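Lysine/ornithine decarboxylase (Selenomonas ruminantium, PDB 5GJO) decarboxylates L-lysine and L-ornithine with similar efficiency, yielding cadaverine and putrescine, with pyridoxal 5'-phosphate as its cofactor. Local coordinates at residues T14-K17 with P22-V25; N54-I59 with A367-F372; N4-E9 with P305-G310; A139-K144 with Y191-L196; G289-F294 with T359-F364. The protein carries 2 engineered substitutions. One frame throughout, in Å; residues are numbered along the deposited sequence.

Interaction 1. Residues T14-K17 with P22-V25; sequences TLAK and PFLV
L15 and A16 of helix 9-18 meet F23 and V25 of strand 23-26 in a small, mainly apolar contact, buried where the N-terminal helix lies against the mixed sheet. The evidence is carbon-to-carbon: the two segments bury 140 Å² in all, and the side-chain contacts are all between carbon atoms. F23 does most of the reaching. Its CG is wedged between the backbone N and the carbonyl carbon (chi1 58°), which sends the ring out from the strand so that its far end arrives at the helix. There CZ comes within 3.9 Å of L15 CB, while the backbone of A16 lies by the ring edge, with A16 N 4.1 Å from F23 CZ. The methyl of A16 adds a looser touch, CB standing 4.4 Å from F23 CE2. One branch of L15 goes on past the ring to the next inward-facing residue of the strand: CD1 lies 4.3 Å from V25 CG2. That same V25 methyl sits at the edge of the F23 ring, in its plane, so the two strand side chains present a joined surface. F23 also touches V269 and I370 on neighbouring strands. This is helix-on-sheet packing in the beta domain that accompanies the barrel in class-II decarboxylases of this family.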
# COMPACT_ATOMS: atom_id res chain seq x y z
N THR A 14 7.74 -23.52 -16.52
CA THR A 14 7.28 -24.66 -15.79
C THR A 14 6.62 -24.21 -14.47
O THR A 14 5.53 -24.71 -14.10
CB THR A 14 8.35 -25.72 -15.63
OG1 THR A 14 9.46 -25.29 -14.84
CG2 THR A 14 8.84 -26.20 -17.11
N LEU A 15 7.21 -23.23 -13.82
CA LEU A 15 6.61 -22.71 -12.59
C LEU A 15 5.21 -22.17 -12.88
O LEU A 15 4.24 -22.43 -12.15
CB LEU A 15 7.51 -21.63 -11.93
CG LEU A 15 8.74 -22.20 -11.20
CD1 LEU A 15 9.77 -21.07 -11.04
CD2 LEU A 15 8.28 -22.68 -9.82
N ALA A 16 5.10 -21.36 -13.92
CA ALA A 16 3.80 -20.66 -14.21
C ALA A 16 2.75 -21.60 -14.79
O ALA A 16 1.55 -21.32 -14.70
CB ALA A 16 4.05 -19.47 -15.11
N LYS A 17 3.17 -22.71 -15.36
CA LYS A 17 2.21 -23.74 -15.76
C LYS A 17 1.51 -24.34 -14.54
O LYS A 17 0.35 -24.64 -14.57
CB LYS A 17 2.93 -24.85 -16.48
CG LYS A 17 2.56 -24.99 -17.93
CD LYS A 17 3.31 -26.16 -18.57
CE LYS A 17 4.19 -25.72 -19.73
NZ LYS A 17 5.54 -26.37 -19.70
N PRO A 22 -0.02 -13.75 -10.43
CA PRO A 22 1.37 -13.49 -10.13
C PRO A 22 1.81 -14.26 -8.88
O PRO A 22 1.03 -14.53 -7.92
CB PRO A 22 1.34 -12.00 -9.81
CG PRO A 22 -0.04 -11.81 -9.21
CD PRO A 22 -0.90 -12.70 -9.94
N PHE A 23 3.09 -14.55 -8.81
CA PHE A 23 3.70 -15.06 -7.60
C PHE A 23 5.12 -14.67 -7.49
O PHE A 23 5.80 -14.47 -8.55
CB PHE A 23 3.55 -16.59 -7.55
CG PHE A 23 4.16 -17.33 -8.72
CD1 PHE A 23 5.46 -17.79 -8.69
CD2 PHE A 23 3.40 -17.59 -9.83
CE1 PHE A 23 5.99 -18.47 -9.80
CE2 PHE A 23 3.91 -18.27 -10.91
CZ PHE A 23 5.22 -18.65 -10.88
N LEU A 24 5.61 -14.61 -6.26
CA LEU A 24 7.02 -14.44 -5.98
C LEU A 24 7.68 -15.77 -5.78
O LEU A 24 7.05 -16.70 -5.25
CB LEU A 24 7.24 -13.60 -4.74
CG LEU A 24 6.72 -12.15 -4.84
CD1 LEU A 24 6.45 -11.58 -3.49
CD2 LEU A 24 7.69 -11.24 -5.55
N VAL A 25 8.95 -15.87 -6.11
CA VAL A 25 9.73 -17.08 -5.87
C VAL A 25 10.98 -16.68 -5.07
O VAL A 25 11.78 -15.79 -5.53
CB VAL A 25 10.16 -17.77 -7.18
CG1 VAL A 25 11.01 -18.98 -6.90
CG2 VAL A 25 8.96 -18.08 -8.09

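Interaction 2. Residues N54-I59 with A367-F372; sequences NPTPEI and APTIIF
T56 and E58, at the N-terminal start of barrel helix 57-65, face T369 and I371 of strand 369-371, so the contact joins the barrel to the mixed sheet. An Asx turn shapes the barrel side: N54 OD1 accepts from T56 N at 2.9 Å with an N-H...O angle of 164°. The same oxygen takes T56 OG1 on a lone pair, 2.7 Å away and in the carbonyl plane. This hydroxyl bond fixes the rotation of the T56 side chain: OG1 stands beside the backbone N (chi1 -60°), which leaves CG2 anti to that N and turned to the strand. Across the gap T56 and T369 meet tip to tip, T56 OG1 lying 3.8 Å from T369 CG2. Their hydroxyls do not bond directly; a water donates to T56 OG1 at 2.6 Å and has a weak link to T369 OG1. I371, two residues on and on the same side of the strand, comes next. Its CD1 approaches the T56 methyl, while E58, bent at chi2 (81°), lays its chain across the isoleucine and brings CD to 3.7 Å from I371 CG1. I371 also touches L28. The E58 carboxylate is tied to the strand backbone through another water, which donates to E58 OE1 at 2.9 Å and to T369 O at 3.0 Å.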
# COMPACT_ATOMS: atom_id res chain seq x y z
N ASN A 54 11.27 -8.23 4.65
CA ASN A 54 10.67 -9.44 4.15
C ASN A 54 10.40 -10.46 5.24
O ASN A 54 11.30 -11.10 5.70
CB ASN A 54 11.49 -10.05 3.03
CG ASN A 54 10.78 -11.21 2.37
OD1 ASN A 54 10.17 -12.02 3.02
ND2 ASN A 54 10.86 -11.27 1.06
N PRO A 55 9.15 -10.66 5.63
CA PRO A 55 8.86 -11.55 6.75
C PRO A 55 8.43 -12.96 6.36
O PRO A 55 7.73 -13.58 7.11
CB PRO A 55 7.72 -10.84 7.49
CG PRO A 55 6.97 -10.19 6.41
CD PRO A 55 7.98 -9.81 5.33
N THR A 56 8.80 -13.43 5.18
CA THR A 56 8.34 -14.74 4.76
C THR A 56 8.75 -15.77 5.81
O THR A 56 9.90 -15.87 6.18
CB THR A 56 8.97 -15.10 3.41
OG1 THR A 56 8.58 -14.13 2.45
CG2 THR A 56 8.57 -16.50 2.97
N PRO A 57 7.79 -16.56 6.27
CA PRO A 57 8.08 -17.43 7.45
C PRO A 57 9.23 -18.38 7.23
O PRO A 57 10.03 -18.59 8.13
CB PRO A 57 6.76 -18.20 7.67
CG PRO A 57 5.73 -17.43 6.98
CD PRO A 57 6.35 -16.49 5.96
N GLU A 58 9.34 -18.99 6.03
CA GLU A 58 10.45 -19.88 5.82
C GLU A 58 11.80 -19.18 5.83
O GLU A 58 12.84 -19.78 6.18
CB GLU A 58 10.33 -20.65 4.50
CG GLU A 58 9.10 -21.58 4.46
CD GLU A 58 7.78 -20.89 4.12
OE1 GLU A 58 7.65 -19.65 3.99
OE2 GLU A 58 6.78 -21.62 3.98
N ILE A 59 11.79 -17.91 5.45
CA ILE A 59 13.03 -17.09 5.53
C ILE A 59 13.43 -16.85 6.97
O ILE A 59 14.62 -17.02 7.33
CB ILE A 59 12.88 -15.78 4.71
CG1 ILE A 59 12.76 -16.13 3.20
CG2 ILE A 59 14.03 -14.81 5.05
CD1 ILE A 59 12.67 -14.94 2.30
N ALA A 367 -0.03 -11.52 -3.88
CA ALA A 367 0.80 -12.55 -4.55
C ALA A 367 1.53 -13.35 -3.49
O ALA A 367 2.14 -12.76 -2.60
CB ALA A 367 1.80 -11.90 -5.49
N PRO A 368 1.46 -14.71 -3.60
CA PRO A 368 2.14 -15.52 -2.58
C PRO A 368 3.63 -15.64 -2.85
O PRO A 368 4.07 -15.40 -3.97
CB PRO A 368 1.49 -16.90 -2.78
CG PRO A 368 1.16 -16.95 -4.26
CD PRO A 368 0.72 -15.53 -4.60
N THR A 369 4.39 -16.02 -1.81
CA THR A 369 5.83 -16.25 -1.92
C THR A 369 6.04 -17.75 -1.93
O THR A 369 5.75 -18.43 -0.92
CB THR A 369 6.58 -15.56 -0.79
OG1 THR A 369 6.40 -14.16 -0.97
CG2 THR A 369 8.03 -15.83 -0.89
N ILE A 370 6.47 -18.25 -3.06
CA ILE A 370 6.74 -19.67 -3.33
C ILE A 370 8.20 -19.93 -2.93
O ILE A 370 9.09 -19.12 -3.25
CB ILE A 370 6.56 -19.99 -4.84
CG1 ILE A 370 5.16 -19.60 -5.33
CG2 ILE A 370 6.86 -21.43 -5.19
CD1 ILE A 370 4.02 -20.18 -4.52
N ILE A 371 8.43 -20.99 -2.16
CA ILE A 371 9.76 -21.36 -1.74
C ILE A 371 10.42 -22.20 -2.84
O ILE A 371 10.00 -23.31 -3.11
CB ILE A 371 9.81 -22.09 -0.38
CG1 ILE A 371 9.07 -21.29 0.70
CG2 ILE A 371 11.24 -22.42 0.02
CD1 ILE A 371 9.60 -19.86 0.83
N PHE A 372 11.47 -21.67 -3.43
CA PHE A 372 12.10 -22.29 -4.59
C PHE A 372 12.66 -23.69 -4.28
O PHE A 372 12.48 -24.65 -5.03
CB PHE A 372 13.23 -21.43 -5.13
CG PHE A 372 13.81 -21.89 -6.43
CD1 PHE A 372 13.00 -22.06 -7.50
CD2 PHE A 372 15.12 -22.13 -6.56
CE1 PHE A 372 13.50 -22.47 -8.74
CE2 PHE A 372 15.65 -22.53 -7.80
CZ PHE A 372 14.85 -22.72 -8.87
O HOH W 1 8.33 -12.09 -0.33
O HOH W 2 5.97 -13.91 2.33
O HOH W 3 5.79 -18.52 2.12

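Interaction 3. Residues N4-E9 with P305-G310; sequences NFRLSE and PLHCFG. With SO4 (sulfate ion), chain E; SO4 (sulfate ion), chain F.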
# COMPACT_ATOMS: atom_id res chain seq x y z
N ASN A 4 23.13 -12.91 -8.29
CA ASN A 4 21.78 -12.68 -7.84
C ASN A 4 20.89 -13.87 -8.19
O ASN A 4 21.19 -14.56 -9.15
CB ASN A 4 21.22 -11.42 -8.49
CG ASN A 4 21.99 -10.18 -8.12
OD1 ASN A 4 22.54 -10.08 -7.06
ND2 ASN A 4 22.12 -9.30 -9.10
N PHE A 5 19.82 -14.16 -7.43
CA PHE A 5 18.96 -15.28 -7.80
C PHE A 5 18.13 -14.82 -9.01
O PHE A 5 17.53 -13.70 -9.05
CB PHE A 5 18.03 -15.61 -6.62
CG PHE A 5 16.98 -16.61 -6.95
CD1 PHE A 5 17.34 -17.86 -7.36
CD2 PHE A 5 15.60 -16.28 -6.90
CE1 PHE A 5 16.37 -18.81 -7.67
CE2 PHE A 5 14.64 -17.23 -7.20
CZ PHE A 5 15.02 -18.49 -7.58
N ARG A 6 18.10 -15.65 -10.04
CA ARG A 6 17.35 -15.35 -11.23
C ARG A 6 16.82 -16.62 -11.82
O ARG A 6 17.62 -17.53 -12.19
CB ARG A 6 18.28 -14.72 -12.27
CG ARG A 6 17.53 -14.45 -13.57
CD ARG A 6 18.27 -13.48 -14.53
NE ARG A 6 17.54 -13.41 -15.81
CZ ARG A 6 17.77 -12.53 -16.78
NH1 ARG A 6 18.72 -11.64 -16.62
NH2 ARG A 6 17.05 -12.57 -17.91
N LEU A 7 15.54 -16.67 -12.04
CA LEU A 7 14.96 -17.78 -12.72
C LEU A 7 15.32 -17.76 -14.20
O LEU A 7 15.32 -16.74 -14.83
CB LEU A 7 13.42 -17.74 -12.59
CG LEU A 7 12.88 -17.94 -11.17
CD1 LEU A 7 11.45 -17.55 -11.12
CD2 LEU A 7 13.13 -19.32 -10.58
N SER A 8 15.53 -18.94 -14.79
CA SER A 8 15.66 -19.06 -16.21
C SER A 8 14.32 -19.00 -16.91
O SER A 8 13.32 -19.22 -16.34
CB SER A 8 16.35 -20.38 -16.59
OG SER A 8 15.47 -21.46 -16.43
N GLU A 9 14.32 -18.73 -18.20
CA GLU A 9 13.10 -18.76 -19.00
C GLU A 9 12.37 -20.09 -18.87
O GLU A 9 11.14 -20.11 -18.68
CB GLU A 9 13.38 -18.47 -20.48
CG GLU A 9 12.08 -18.39 -21.29
CD GLU A 9 12.28 -17.98 -22.76
OE1 GLU A 9 13.42 -17.66 -23.15
OE2 GLU A 9 11.28 -17.99 -23.47
N PRO A 305 14.24 -4.32 -11.98
CA PRO A 305 14.68 -4.84 -13.27
C PRO A 305 13.63 -5.79 -13.87
O PRO A 305 13.46 -6.87 -13.36
CB PRO A 305 15.95 -5.65 -12.95
CG PRO A 305 16.19 -5.40 -11.56
CD PRO A 305 15.05 -4.85 -10.86
N LEU A 306 13.07 -5.40 -15.00
CA LEU A 306 12.12 -6.17 -15.76
C LEU A 306 12.80 -6.92 -16.87
O LEU A 306 13.57 -6.32 -17.61
CB LEU A 306 11.02 -5.20 -16.29
CG LEU A 306 10.01 -5.84 -17.24
CD1 LEU A 306 9.14 -6.92 -16.54
CD2 LEU A 306 9.14 -4.75 -17.73
N HIS A 307 12.49 -8.20 -17.02
CA HIS A 307 13.01 -9.04 -18.08
C HIS A 307 11.88 -9.60 -18.90
O HIS A 307 11.01 -10.29 -18.38
CB HIS A 307 13.88 -10.19 -17.54
CG HIS A 307 14.96 -9.70 -16.61
ND1 HIS A 307 14.81 -9.61 -15.22
CD2 HIS A 307 16.14 -9.12 -16.88
CE1 HIS A 307 15.88 -9.06 -14.69
NE2 HIS A 307 16.69 -8.72 -15.67
N CYS A 308 11.92 -9.36 -20.20
CA CYS A 308 10.92 -9.90 -21.15
C CYS A 308 11.59 -10.98 -21.94
O CYS A 308 12.77 -10.92 -22.22
CB CYS A 308 10.41 -8.81 -22.09
SG CYS A 308 9.62 -7.43 -21.24
N PHE A 309 10.88 -11.96 -22.36
CA PHE A 309 11.54 -13.04 -23.14
C PHE A 309 11.08 -12.90 -24.65
O PHE A 309 9.97 -12.44 -24.96
CB PHE A 309 11.16 -14.39 -22.51
CG PHE A 309 11.59 -14.56 -21.07
CD1 PHE A 309 12.91 -14.79 -20.74
CD2 PHE A 309 10.67 -14.46 -20.03
CE1 PHE A 309 13.33 -14.95 -19.45
CE2 PHE A 309 11.11 -14.60 -18.72
CZ PHE A 309 12.42 -14.82 -18.42
N GLY A 310 11.91 -13.32 -25.60
CA GLY A 310 11.61 -13.22 -27.05
C GLY A 310 12.78 -12.61 -27.77
O GLY A 310 13.36 -11.64 -27.25
S SO4 E . 18.00 -9.14 -19.91
O1 SO4 E . 19.09 -9.69 -19.05
O2 SO4 E . 17.95 -7.67 -19.74
O3 SO4 E . 18.36 -9.57 -21.29
O4 SO4 E . 16.63 -9.66 -19.71
S SO4 F . 17.56 -17.74 -19.72
O1 SO4 F . 18.65 -18.61 -19.32
O2 SO4 F . 17.22 -16.80 -18.67
O3 SO4 F . 16.41 -18.51 -20.09
O4 SO4 F . 18.04 -16.98 -20.87
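E9 N, at the start of helix 9-18, gives the shortest sound polar bond here, 2.8 Å to O3 of a sulfate, while the side chain of E9 packs on F309. The CG of E9 is anti to its N (chi1 -176°) and the chain runs on extended, sliding past F309 in the opposite direction. The result is a CH-pi contact: E9 CG stands over the ring face, 4.0 Å from the centroid of F309, and E9 CB comes within 3.7 Å of F309 CE1. With an alanine in place of F309, the aliphatic part of E9 would probably lose the ring face it rests on, freeing the glutamate to turn. R6 crosses H307 obliquely with its guanidinium over one imidazole face, the planes 35° apart and R6 NH1 3.6 Å from H307 CD2. A second sulfate fixes the guanidinium: R6 NH1 donates to its O1 at 3.1 Å, nearly straight at 172°. Both anions probably come from the crystallisation liquor. S8 is the N-cap: its side chain caps a backbone N just beyond E9, and S8 N bonds E11 OE1, consistent with a capping box. A sulfate on a first-turn N-H is consistent with the known affinity of helix N-termini for anions; here that end lies at the surface of the beta domain.

Interaction 4. Residues A139-K144 with Y191-L196; sequences AVRNNK and YEEALL. With SO4 (sulfate ion), chain C.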
# COMPACT_ATOMS: atom_id res chain seq x y z
N ALA A 139 20.96 10.74 15.69
CA ALA A 139 20.82 11.25 14.35
C ALA A 139 22.20 11.44 13.73
O ALA A 139 23.06 12.08 14.30
CB ALA A 139 19.99 12.56 14.39
N VAL A 140 22.39 10.87 12.55
CA VAL A 140 23.61 10.89 11.82
C VAL A 140 23.43 11.39 10.38
O VAL A 140 22.31 11.48 9.88
CB VAL A 140 24.30 9.52 11.89
CG1 VAL A 140 24.54 9.14 13.32
CG2 VAL A 140 23.52 8.44 11.11
N ARG A 141 24.53 11.81 9.79
CA ARG A 141 24.56 12.37 8.41
C ARG A 141 24.70 11.30 7.34
O ARG A 141 25.38 10.33 7.52
CB ARG A 141 25.77 13.27 8.22
CG ARG A 141 25.77 14.48 9.07
CD ARG A 141 26.94 15.38 8.63
NE ARG A 141 26.89 16.43 9.59
CZ ARG A 141 27.64 16.48 10.66
NH1 ARG A 141 28.60 15.60 10.86
NH2 ARG A 141 27.47 17.50 11.49
N ASN A 142 24.09 11.54 6.20
CA ASN A 142 24.27 10.70 5.02
C ASN A 142 23.77 11.40 3.77
O ASN A 142 22.60 11.67 3.68
CB ASN A 142 23.58 9.34 5.18
CG ASN A 142 24.04 8.32 4.14
OD1 ASN A 142 24.72 8.65 3.21
ND2 ASN A 142 23.68 7.06 4.34
N ASN A 143 24.78 11.70 2.94
CA ASN A 143 24.44 12.40 1.71
C ASN A 143 24.02 11.47 0.59
O ASN A 143 23.66 11.96 -0.49
CB ASN A 143 25.64 13.20 1.20
CG ASN A 143 25.95 14.40 2.06
OD1 ASN A 143 25.08 14.95 2.74
ND2 ASN A 143 27.21 14.80 2.05
N LYS A 144 24.10 10.13 0.81
CA LYS A 144 23.71 9.19 -0.23
C LYS A 144 22.73 8.10 0.23
O LYS A 144 22.90 6.96 -0.07
CB LYS A 144 24.97 8.54 -0.81
CG LYS A 144 26.01 9.50 -1.32
CD LYS A 144 27.19 8.73 -1.85
CE LYS A 144 28.29 9.65 -2.33
NZ LYS A 144 29.30 8.82 -3.02
N TYR A 191 28.84 5.42 7.51
CA TYR A 191 29.05 4.47 8.58
C TYR A 191 30.32 4.81 9.37
O TYR A 191 30.33 4.77 10.56
CB TYR A 191 29.17 3.05 8.03
CG TYR A 191 27.92 2.51 7.38
CD1 TYR A 191 26.98 1.81 8.12
CD2 TYR A 191 27.71 2.64 6.03
CE1 TYR A 191 25.85 1.30 7.54
CE2 TYR A 191 26.58 2.13 5.43
CZ TYR A 191 25.64 1.45 6.20
OH TYR A 191 24.51 0.93 5.62
N GLU A 192 31.38 5.15 8.67
CA GLU A 192 32.65 5.45 9.32
C GLU A 192 32.56 6.66 10.24
O GLU A 192 33.09 6.66 11.31
CB GLU A 192 33.74 5.66 8.27
CG GLU A 192 34.08 4.39 7.53
CD GLU A 192 35.03 4.59 6.36
OE1 GLU A 192 35.86 3.72 6.14
OE2 GLU A 192 34.93 5.60 5.66
N GLU A 193 31.88 7.68 9.77
CA GLU A 193 31.62 8.90 10.54
C GLU A 193 30.76 8.66 11.81
O GLU A 193 31.08 9.13 12.86
CB GLU A 193 30.97 9.97 9.66
CG GLU A 193 30.37 11.14 10.43
CD GLU A 193 29.83 12.28 9.55
OE1 GLU A 193 30.41 12.53 8.50
OE2 GLU A 193 28.86 12.92 9.95
N ALA A 194 29.69 7.89 11.67
CA ALA A 194 28.83 7.53 12.79
C ALA A 194 29.57 6.77 13.86
O ALA A 194 29.35 7.02 15.10
CB ALA A 194 27.64 6.77 12.27
N LEU A 195 30.43 5.89 13.42
CA LEU A 195 31.32 5.17 14.30
C LEU A 195 32.25 6.06 15.15
O LEU A 195 32.41 5.84 16.38
CB LEU A 195 32.11 4.12 13.54
CG LEU A 195 31.15 2.94 13.18
CD1 LEU A 195 31.90 2.08 12.18
CD2 LEU A 195 30.60 2.09 14.32
N LEU A 196 32.77 7.10 14.54
CA LEU A 196 33.71 8.04 15.27
C LEU A 196 32.89 8.79 16.28
O LEU A 196 33.32 9.03 17.38
CB LEU A 196 34.35 9.04 14.32
CG LEU A 196 35.41 8.35 13.45
CD1 LEU A 196 35.67 9.06 12.16
CD2 LEU A 196 36.76 8.17 14.14
S SO4 C . 31.28 7.87 0.34
O1 SO4 C . 31.53 6.58 1.04
O2 SO4 C . 32.55 8.57 0.13
O3 SO4 C . 30.75 7.42 -0.98
O4 SO4 C . 30.28 8.74 1.01
O HOH W 4 27.13 11.60 11.27
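R141 and E193 supply the charged part of this contact, a salt bridge in which R141 NH1 donates to E193 OE2 at 2.8 Å. Its geometry is imperfect: the N-H...O angle is 143°, OE2 is met from above the carboxylate plane, and the guanidinium and carboxylate planes stand 59° apart. The extended chains cross at about a right angle, and the aliphatic part of R141 also lies near that oxygen, with CD 3.4 Å from E193 OE2. A water that accepts from R141 N at 3.0 Å and donates to OE2 gives this oxygen another partner. Both residues also touch a crystal neighbour, so the lattice may influence their pose. The apolar part is one pair, V140 CG1 against A194 CB at 4.0 Å; both side chains also rest on F179. One hydrogen bond inside the loop makes an Asx turn, N142 OD1 accepting from K144 N at 2.9 Å. K144 then extends to a sulfate, probably from the crystallisation liquor, with NZ 2.9 Å from O3; S187 OG and A189 N bind the same anion. Altogether, the loop that follows strand 133-137 lies against helix 189-207, the helix after the next strand, 173-178, as neighbouring units do in a beta/alpha barrel.

Interaction 5. Residues G289-F294 with T359-F364; sequences GIYGCF and TRFNGF
Y291 and F361 lie face to face, their ring centroids 3.7 Å apart and the planes only 7° from parallel. F361 CD2 stands over the centre of the tyrosine ring, and Y291 CZ is 3.4 Å from F361 CE2. Beside the stack, Y291 O is gripped twice by T359: OG1 donates at 2.9 Å, in the carbonyl plane on a lone pair, and T359 N donates over 2.9 Å with a bent N-H...O angle of 139°. T359 OG1 stands between its backbone N and carbonyl carbon (chi1 74°), where it can give to Y291 O and also take from F361 N at 3.0 Å, an ST turn. Behind Y291 a type I turn is closed by G292 N on G289 O at 2.8 Å, and F294 N reaches that oxygen from the opposite face of its plane. Behind F361, R360 folds back so that NE and NH2 hold F364 O and G363 O. Y291 OH bonds D325 OD2, and its ring also stacks with Y299 of the second subunit. An alanine at Y291 would probably strip F361 of its stacking partner and leave D325 without the hydroxyl. N362 OD1 holds the backbone N of C324, the proton donor by similarity, while N362 O takes S74 OG of the second subunit. The 289-294 loop links strand 283-286 to helix 296-299, and the 359-364 loop leads from strand 344-347 towards strand 369-371.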
# COMPACT_ATOMS: atom_id res chain seq x y z
N GLY A 289 0.77 -5.30 -10.09
CA GLY A 289 0.98 -3.83 -10.34
C GLY A 289 1.37 -3.04 -9.08
O GLY A 289 1.85 -3.59 -8.04
N ILE A 290 1.12 -1.75 -9.16
CA ILE A 290 1.60 -0.76 -8.20
C ILE A 290 0.90 -0.87 -6.84
O ILE A 290 1.46 -0.40 -5.84
CB ILE A 290 1.50 0.64 -8.78
CG1 ILE A 290 2.51 1.56 -8.08
CG2 ILE A 290 0.07 1.17 -8.64
CD1 ILE A 290 2.75 2.85 -8.79
N TYR A 291 -0.23 -1.58 -6.78
CA TYR A 291 -0.88 -1.85 -5.51
C TYR A 291 -0.49 -3.20 -4.93
O TYR A 291 -1.00 -3.58 -3.89
CB TYR A 291 -2.38 -1.79 -5.61
CG TYR A 291 -2.92 -0.39 -5.78
CD1 TYR A 291 -3.13 0.39 -4.67
CD2 TYR A 291 -3.26 0.13 -7.04
CE1 TYR A 291 -3.63 1.68 -4.80
CE2 TYR A 291 -3.76 1.46 -7.15
CZ TYR A 291 -3.95 2.17 -6.02
OH TYR A 291 -4.50 3.47 -6.06
N GLY A 292 0.41 -3.90 -5.62
CA GLY A 292 1.01 -5.13 -5.10
C GLY A 292 2.49 -4.98 -4.94
O GLY A 292 2.93 -4.06 -4.29
N CYS A 293 3.27 -5.96 -5.46
CA CYS A 293 4.70 -5.97 -5.32
C CYS A 293 5.41 -4.73 -5.90
O CYS A 293 6.43 -4.33 -5.37
CB CYS A 293 5.35 -7.23 -5.91
SG CYS A 293 4.79 -8.61 -4.87
N PHE A 294 4.82 -4.07 -6.87
CA PHE A 294 5.42 -2.86 -7.42
C PHE A 294 5.10 -1.63 -6.61
O PHE A 294 5.45 -0.52 -7.02
CB PHE A 294 4.99 -2.62 -8.87
CG PHE A 294 5.46 -3.66 -9.85
CD1 PHE A 294 6.70 -3.53 -10.43
CD2 PHE A 294 4.60 -4.67 -10.29
CE1 PHE A 294 7.11 -4.44 -11.40
CE2 PHE A 294 5.02 -5.58 -11.28
CZ PHE A 294 6.27 -5.45 -11.79
N THR A 359 -1.16 -4.68 -1.22
CA THR A 359 -2.54 -4.44 -0.73
C THR A 359 -3.52 -5.33 -1.48
O THR A 359 -3.22 -5.95 -2.56
CB THR A 359 -3.02 -2.99 -0.99
OG1 THR A 359 -3.31 -2.84 -2.38
CG2 THR A 359 -2.01 -2.07 -0.59
N ARG A 360 -4.74 -5.32 -0.98
CA ARG A 360 -5.85 -5.96 -1.66
C ARG A 360 -6.74 -4.95 -2.38
O ARG A 360 -7.93 -5.19 -2.55
CB ARG A 360 -6.63 -6.89 -0.72
CG ARG A 360 -5.81 -8.08 -0.25
CD ARG A 360 -6.60 -9.35 -0.00
NE ARG A 360 -7.54 -9.64 -1.07
CZ ARG A 360 -8.63 -10.38 -0.93
NH1 ARG A 360 -8.92 -10.91 0.25
NH2 ARG A 360 -9.43 -10.56 -1.95
N PHE A 361 -6.16 -3.82 -2.76
CA PHE A 361 -6.88 -2.84 -3.58
C PHE A 361 -7.58 -3.48 -4.73
O PHE A 361 -7.05 -4.43 -5.33
CB PHE A 361 -5.89 -1.78 -4.09
CG PHE A 361 -6.52 -0.52 -4.59
CD1 PHE A 361 -6.95 0.42 -3.72
CD2 PHE A 361 -6.60 -0.26 -5.94
CE1 PHE A 361 -7.49 1.66 -4.21
CE2 PHE A 361 -7.13 0.92 -6.44
CZ PHE A 361 -7.60 1.87 -5.57
N ASN A 362 -8.83 -3.06 -5.02
CA ASN A 362 -9.63 -3.68 -6.07
C ASN A 362 -9.97 -5.18 -5.86
O ASN A 362 -10.49 -5.82 -6.79
CB ASN A 362 -8.98 -3.59 -7.46
CG ASN A 362 -9.10 -2.23 -8.19
OD1 ASN A 362 -8.84 -2.20 -9.39
ND2 ASN A 362 -9.44 -1.15 -7.52
N GLY A 363 -9.74 -5.68 -4.65
CA GLY A 363 -9.97 -7.02 -4.26
C GLY A 363 -8.98 -8.04 -4.77
O GLY A 363 -9.17 -9.25 -4.58
N PHE A 364 -7.94 -7.64 -5.47
CA PHE A 364 -6.94 -8.62 -5.83
C PHE A 364 -6.32 -9.35 -4.66
O PHE A 364 -6.23 -8.79 -3.54
CB PHE A 364 -5.84 -7.93 -6.68
CG PHE A 364 -6.34 -7.49 -8.02
CD1 PHE A 364 -6.70 -8.42 -9.00
CD2 PHE A 364 -6.50 -6.15 -8.30
CE1 PHE A 364 -7.20 -8.00 -10.26
CE2 PHE A 364 -7.00 -5.76 -9.54
CZ PHE A 364 -7.28 -6.64 -10.51

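Interactions 1, 2 and 3 share the mixed sheet. Strands 23-26 and 369-371 are neighbours in it, and L24 O lies 2.7 Å from I370 N, a probable hydrogen bond between interactions 1 and 2. Interaction 3 joins them through L7, whose CD2 is 3.8 Å from L15 CD1 and 3.7 Å from F372 CE1. Interaction 5 touches interaction 1 where C293 SG meets L24 CD1. Interaction 4 stands apart on the barrel, its centre about 41 Å from that of interaction 1. The side chain of V140 is about 12 Å from bound cofactor, that of T56 about 12 Å from that of K52, the cofactor-attachment lysine by similarity, and that of F361 about 6 Å from that of C324, the proton donor by similarity.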